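Local coordinates for BH0493 protein (Bacillus halodurans C-125, PDB 2QEE) that binds zinc through a histidine- and aspartate-lined site and is probably a metal-dependent hydrolase of the amidohydrolase type, its substrate not established, at residues 46-57 with 73-84. Residues are numbered along the deposited sequence; the frame is centred on the assembly and turned at random.
Sequences ELLTYHYLVAEV and KREQADLIWEEL
I80 of helix 73-84 meets V57 of helix 51-57 at about a right angle, with I80 CG1 3.8 Å from V57 CG1. V57 is a knob in the hole formed by L79, I80, E83 and L84. Its two methyls divide the work: with chi1 at 72°, CG1 stands between the backbone N and the carbonyl carbon and faces I80, while CG2 lies anti to N, which turns it onto E83 CB, 3.6 Å away. L84 CD1 fits against L53 CD2 and the aliphatic E56 CB, whose carboxylate turns off to S92 and to R316 of a second subunit. The axes of the short segments 51-57 and 73-84 approach to 10.1 Å at 57°; beyond the start of helix 51-57, the end of the preceding helix, at L48, and T49 carry the contact on. There L48 CB rests on A77 CB at 3.9 Å, the pair with the nearest backbones, and L48 CD2 reaches the edge of the W81 ring, in its plane, 3.8 Å from CE3. The carbonyl O of L48 is buried without a polar partner, facing I80 CD1 at 3.1 Å. T49 splits its side chain: CG2 packs on Q76 CB, whereas OG1 accepts from K73 NZ at 2.9 Å and donates its own proton to D45 O. K73, bent at chi3 and chi4, crosses E46 and makes a weak, long salt bridge to its OE1. A valine here in place of T49 would remove the hydroxyl, and would probably leave K73 NZ with just the weak E46 bond across the contact and D45 O without this donor. Eight apolar side-chain pairs against one good hydrogen bond and one long charge contact, both from the lysine ammonium at the more exposed edge, suggest that apolar packing supplies most of the cohesion.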
# COMPACT_ATOMS: atom_id res chain seq x y z
N GLU C 46 -22.50 19.83 16.60
CA GLU C 46 -21.09 19.56 16.84
C GLU C 46 -20.61 18.41 15.90
O GLU C 46 -19.54 18.51 15.35
CB GLU C 46 -20.90 19.16 18.27
CG GLU C 46 -21.20 20.36 19.25
CD GLU C 46 -20.13 21.44 19.25
OE1 GLU C 46 -19.07 21.33 18.55
OE2 GLU C 46 -20.33 22.41 20.01
N LEU C 47 -21.42 17.37 15.76
CA LEU C 47 -21.13 16.28 14.79
C LEU C 47 -20.89 16.83 13.40
O LEU C 47 -19.92 16.50 12.75
CB LEU C 47 -22.25 15.24 14.72
CG LEU C 47 -22.34 14.28 15.90
CD1 LEU C 47 -23.62 13.40 15.80
CD2 LEU C 47 -21.07 13.39 15.98
N LEU C 48 -21.80 17.69 12.94
CA LEU C 48 -21.71 18.24 11.60
C LEU C 48 -20.55 19.22 11.40
O LEU C 48 -20.06 19.37 10.29
CB LEU C 48 -23.04 18.91 11.27
CG LEU C 48 -24.13 17.91 10.86
CD1 LEU C 48 -25.51 18.65 10.80
CD2 LEU C 48 -23.89 17.17 9.49
N THR C 49 -20.11 19.88 12.46
CA THR C 49 -19.03 20.88 12.31
C THR C 49 -17.66 20.35 12.77
O THR C 49 -16.69 21.11 12.89
CB THR C 49 -19.42 22.19 13.03
OG1 THR C 49 -19.67 21.88 14.41
CG2 THR C 49 -20.66 22.78 12.42
N TYR C 50 -17.59 19.04 13.03
CA TYR C 50 -16.35 18.25 13.17
C TYR C 50 -15.41 18.70 12.05
O TYR C 50 -15.88 18.93 10.92
CB TYR C 50 -16.72 16.78 12.89
CG TYR C 50 -15.66 15.70 13.15
CD1 TYR C 50 -14.68 15.87 14.12
CD2 TYR C 50 -15.73 14.47 12.48
CE1 TYR C 50 -13.76 14.82 14.43
CE2 TYR C 50 -14.82 13.41 12.77
CZ TYR C 50 -13.86 13.58 13.75
OH TYR C 50 -12.95 12.56 14.02
N HIS C 51 -14.10 18.81 12.32
CA HIS C 51 -13.19 19.39 11.34
C HIS C 51 -13.05 18.51 10.09
O HIS C 51 -12.74 19.02 9.01
CB HIS C 51 -11.83 19.75 11.94
CG HIS C 51 -11.00 18.58 12.39
ND1 HIS C 51 -10.18 17.87 11.54
CD2 HIS C 51 -10.84 18.02 13.61
CE1 HIS C 51 -9.53 16.94 12.22
NE2 HIS C 51 -9.92 17.01 13.48
N TYR C 52 -13.26 17.20 10.24
CA TYR C 52 -13.23 16.34 9.04
C TYR C 52 -14.25 16.84 8.02
O TYR C 52 -14.02 16.77 6.81
CB TYR C 52 -13.56 14.87 9.36
CG TYR C 52 -12.55 14.06 10.14
CD1 TYR C 52 -11.77 14.62 11.14
CD2 TYR C 52 -12.46 12.66 9.95
CE1 TYR C 52 -10.88 13.83 11.89
CE2 TYR C 52 -11.55 11.85 10.72
CZ TYR C 52 -10.78 12.45 11.66
OH TYR C 52 -9.92 11.69 12.39
N LEU C 53 -15.41 17.28 8.51
CA LEU C 53 -16.49 17.73 7.64
C LEU C 53 -16.27 19.14 7.14
O LEU C 53 -16.69 19.46 6.03
CB LEU C 53 -17.86 17.58 8.29
CG LEU C 53 -18.29 16.10 8.52
CD1 LEU C 53 -19.69 16.03 9.05
CD2 LEU C 53 -18.21 15.32 7.21
N VAL C 54 -15.59 19.96 7.94
CA VAL C 54 -15.14 21.28 7.42
C VAL C 54 -14.23 21.14 6.17
O VAL C 54 -14.51 21.74 5.11
CB VAL C 54 -14.44 22.09 8.53
CG1 VAL C 54 -13.92 23.43 7.98
CG2 VAL C 54 -15.44 22.32 9.67
N ALA C 55 -13.24 20.24 6.25
CA ALA C 55 -12.39 19.97 5.08
C ALA C 55 -13.28 19.56 3.90
O ALA C 55 -13.17 20.09 2.79
CB ALA C 55 -11.39 18.87 5.42
N GLU C 56 -14.22 18.62 4.12
CA GLU C 56 -15.00 18.12 3.01
C GLU C 56 -15.92 19.19 2.40
O GLU C 56 -16.01 19.27 1.19
CB GLU C 56 -15.78 16.87 3.43
CG GLU C 56 -14.79 15.69 3.69
CD GLU C 56 -15.50 14.42 4.12
OE1 GLU C 56 -16.65 14.18 3.66
OE2 GLU C 56 -14.86 13.70 4.93
N VAL C 57 -16.55 20.02 3.24
CA VAL C 57 -17.53 21.00 2.69
C VAL C 57 -16.75 22.05 1.87
O VAL C 57 -17.21 22.54 0.82
CB VAL C 57 -18.41 21.66 3.79
CG1 VAL C 57 -17.63 22.70 4.68
CG2 VAL C 57 -19.66 22.24 3.18
N LYS C 73 -22.41 28.29 14.84
CA LYS C 73 -22.39 26.81 14.74
C LYS C 73 -23.63 26.26 13.99
O LYS C 73 -23.50 25.42 13.08
CB LYS C 73 -22.16 26.14 16.09
CG LYS C 73 -21.69 24.66 15.92
CD LYS C 73 -20.88 24.14 17.07
CE LYS C 73 -19.45 24.68 17.03
NZ LYS C 73 -18.54 23.74 16.28
N ARG C 74 -24.83 26.76 14.30
CA ARG C 74 -26.02 26.27 13.60
C ARG C 74 -25.94 26.51 12.11
O ARG C 74 -26.28 25.63 11.32
CB ARG C 74 -27.32 26.87 14.16
CG ARG C 74 -28.63 26.17 13.64
CD ARG C 74 -29.95 26.84 14.16
NE ARG C 74 -30.77 26.14 15.17
CZ ARG C 74 -30.39 25.19 16.05
NH1 ARG C 74 -29.14 24.72 16.10
NH2 ARG C 74 -31.30 24.70 16.89
N GLU C 75 -25.50 27.71 11.71
CA GLU C 75 -25.40 28.05 10.29
C GLU C 75 -24.36 27.19 9.56
O GLU C 75 -24.62 26.76 8.43
CB GLU C 75 -25.04 29.53 10.08
CG GLU C 75 -26.20 30.45 10.42
CD GLU C 75 -25.81 31.89 10.68
OE1 GLU C 75 -24.61 32.24 10.66
OE2 GLU C 75 -26.74 32.69 10.91
N GLN C 76 -23.23 26.95 10.22
CA GLN C 76 -22.16 26.06 9.66
C GLN C 76 -22.76 24.67 9.45
O GLN C 76 -22.63 24.09 8.38
CB GLN C 76 -20.99 26.00 10.62
CG GLN C 76 -20.14 27.29 10.66
CD GLN C 76 -19.11 27.25 11.77
OE1 GLN C 76 -19.16 26.39 12.64
NE2 GLN C 76 -18.20 28.21 11.78
N ALA C 77 -23.45 24.17 10.48
CA ALA C 77 -24.06 22.84 10.40
C ALA C 77 -25.10 22.75 9.28
O ALA C 77 -25.16 21.77 8.55
CB ALA C 77 -24.63 22.44 11.75
N ASP C 78 -25.95 23.77 9.14
CA ASP C 78 -26.88 23.85 8.06
C ASP C 78 -26.18 23.79 6.67
O ASP C 78 -26.65 23.12 5.76
CB ASP C 78 -27.65 25.19 8.12
CG ASP C 78 -28.71 25.24 9.20
OD1 ASP C 78 -29.13 24.20 9.73
OD2 ASP C 78 -29.16 26.37 9.48
N LEU C 79 -25.11 24.57 6.50
CA LEU C 79 -24.38 24.60 5.24
C LEU C 79 -23.80 23.18 4.94
O LEU C 79 -23.90 22.68 3.80
CB LEU C 79 -23.21 25.59 5.33
CG LEU C 79 -22.40 25.71 4.02
CD1 LEU C 79 -23.19 26.27 2.86
CD2 LEU C 79 -21.09 26.47 4.23
N ILE C 80 -23.15 22.60 5.95
CA ILE C 80 -22.52 21.24 5.82
C ILE C 80 -23.60 20.21 5.42
O ILE C 80 -23.40 19.43 4.48
CB ILE C 80 -21.68 20.86 7.04
CG1 ILE C 80 -20.43 21.78 7.05
CG2 ILE C 80 -21.29 19.31 7.03
CD1 ILE C 80 -19.61 21.74 8.36
N TRP C 81 -24.77 20.29 6.07
CA TRP C 81 -25.87 19.39 5.76
C TRP C 81 -26.30 19.52 4.30
O TRP C 81 -26.37 18.54 3.55
CB TRP C 81 -27.06 19.65 6.70
CG TRP C 81 -28.15 18.66 6.56
CD1 TRP C 81 -29.37 18.85 5.98
CD2 TRP C 81 -28.17 17.32 7.09
NE1 TRP C 81 -30.14 17.73 6.09
CE2 TRP C 81 -29.44 16.77 6.78
CE3 TRP C 81 -27.26 16.55 7.82
CZ2 TRP C 81 -29.80 15.47 7.15
CZ3 TRP C 81 -27.61 15.25 8.18
CH2 TRP C 81 -28.86 14.72 7.82
N GLU C 82 -26.59 20.75 3.88
CA GLU C 82 -27.00 20.98 2.50
C GLU C 82 -25.93 20.53 1.47
O GLU C 82 -26.28 19.85 0.51
CB GLU C 82 -27.35 22.47 2.32
CG GLU C 82 -27.77 22.86 0.93
CD GLU C 82 -29.13 22.30 0.49
OE1 GLU C 82 -29.93 21.82 1.35
OE2 GLU C 82 -29.37 22.32 -0.73
N GLU C 83 -24.66 20.87 1.70
CA GLU C 83 -23.63 20.67 0.68
C GLU C 83 -23.18 19.21 0.60
O GLU C 83 -22.88 18.74 -0.48
CB GLU C 83 -22.39 21.52 0.99
CG GLU C 83 -22.68 23.07 0.93
CD GLU C 83 -22.59 23.64 -0.50
OE1 GLU C 83 -22.38 22.88 -1.45
OE2 GLU C 83 -22.68 24.89 -0.66
N LEU C 84 -23.12 18.54 1.75
CA LEU C 84 -22.54 17.15 1.76
C LEU C 84 -23.58 16.04 1.90
O LEU C 84 -23.27 14.87 1.68
CB LEU C 84 -21.60 17.02 2.94
CG LEU C 84 -20.34 17.88 2.95
CD1 LEU C 84 -19.48 17.49 4.09
CD2 LEU C 84 -19.56 17.87 1.59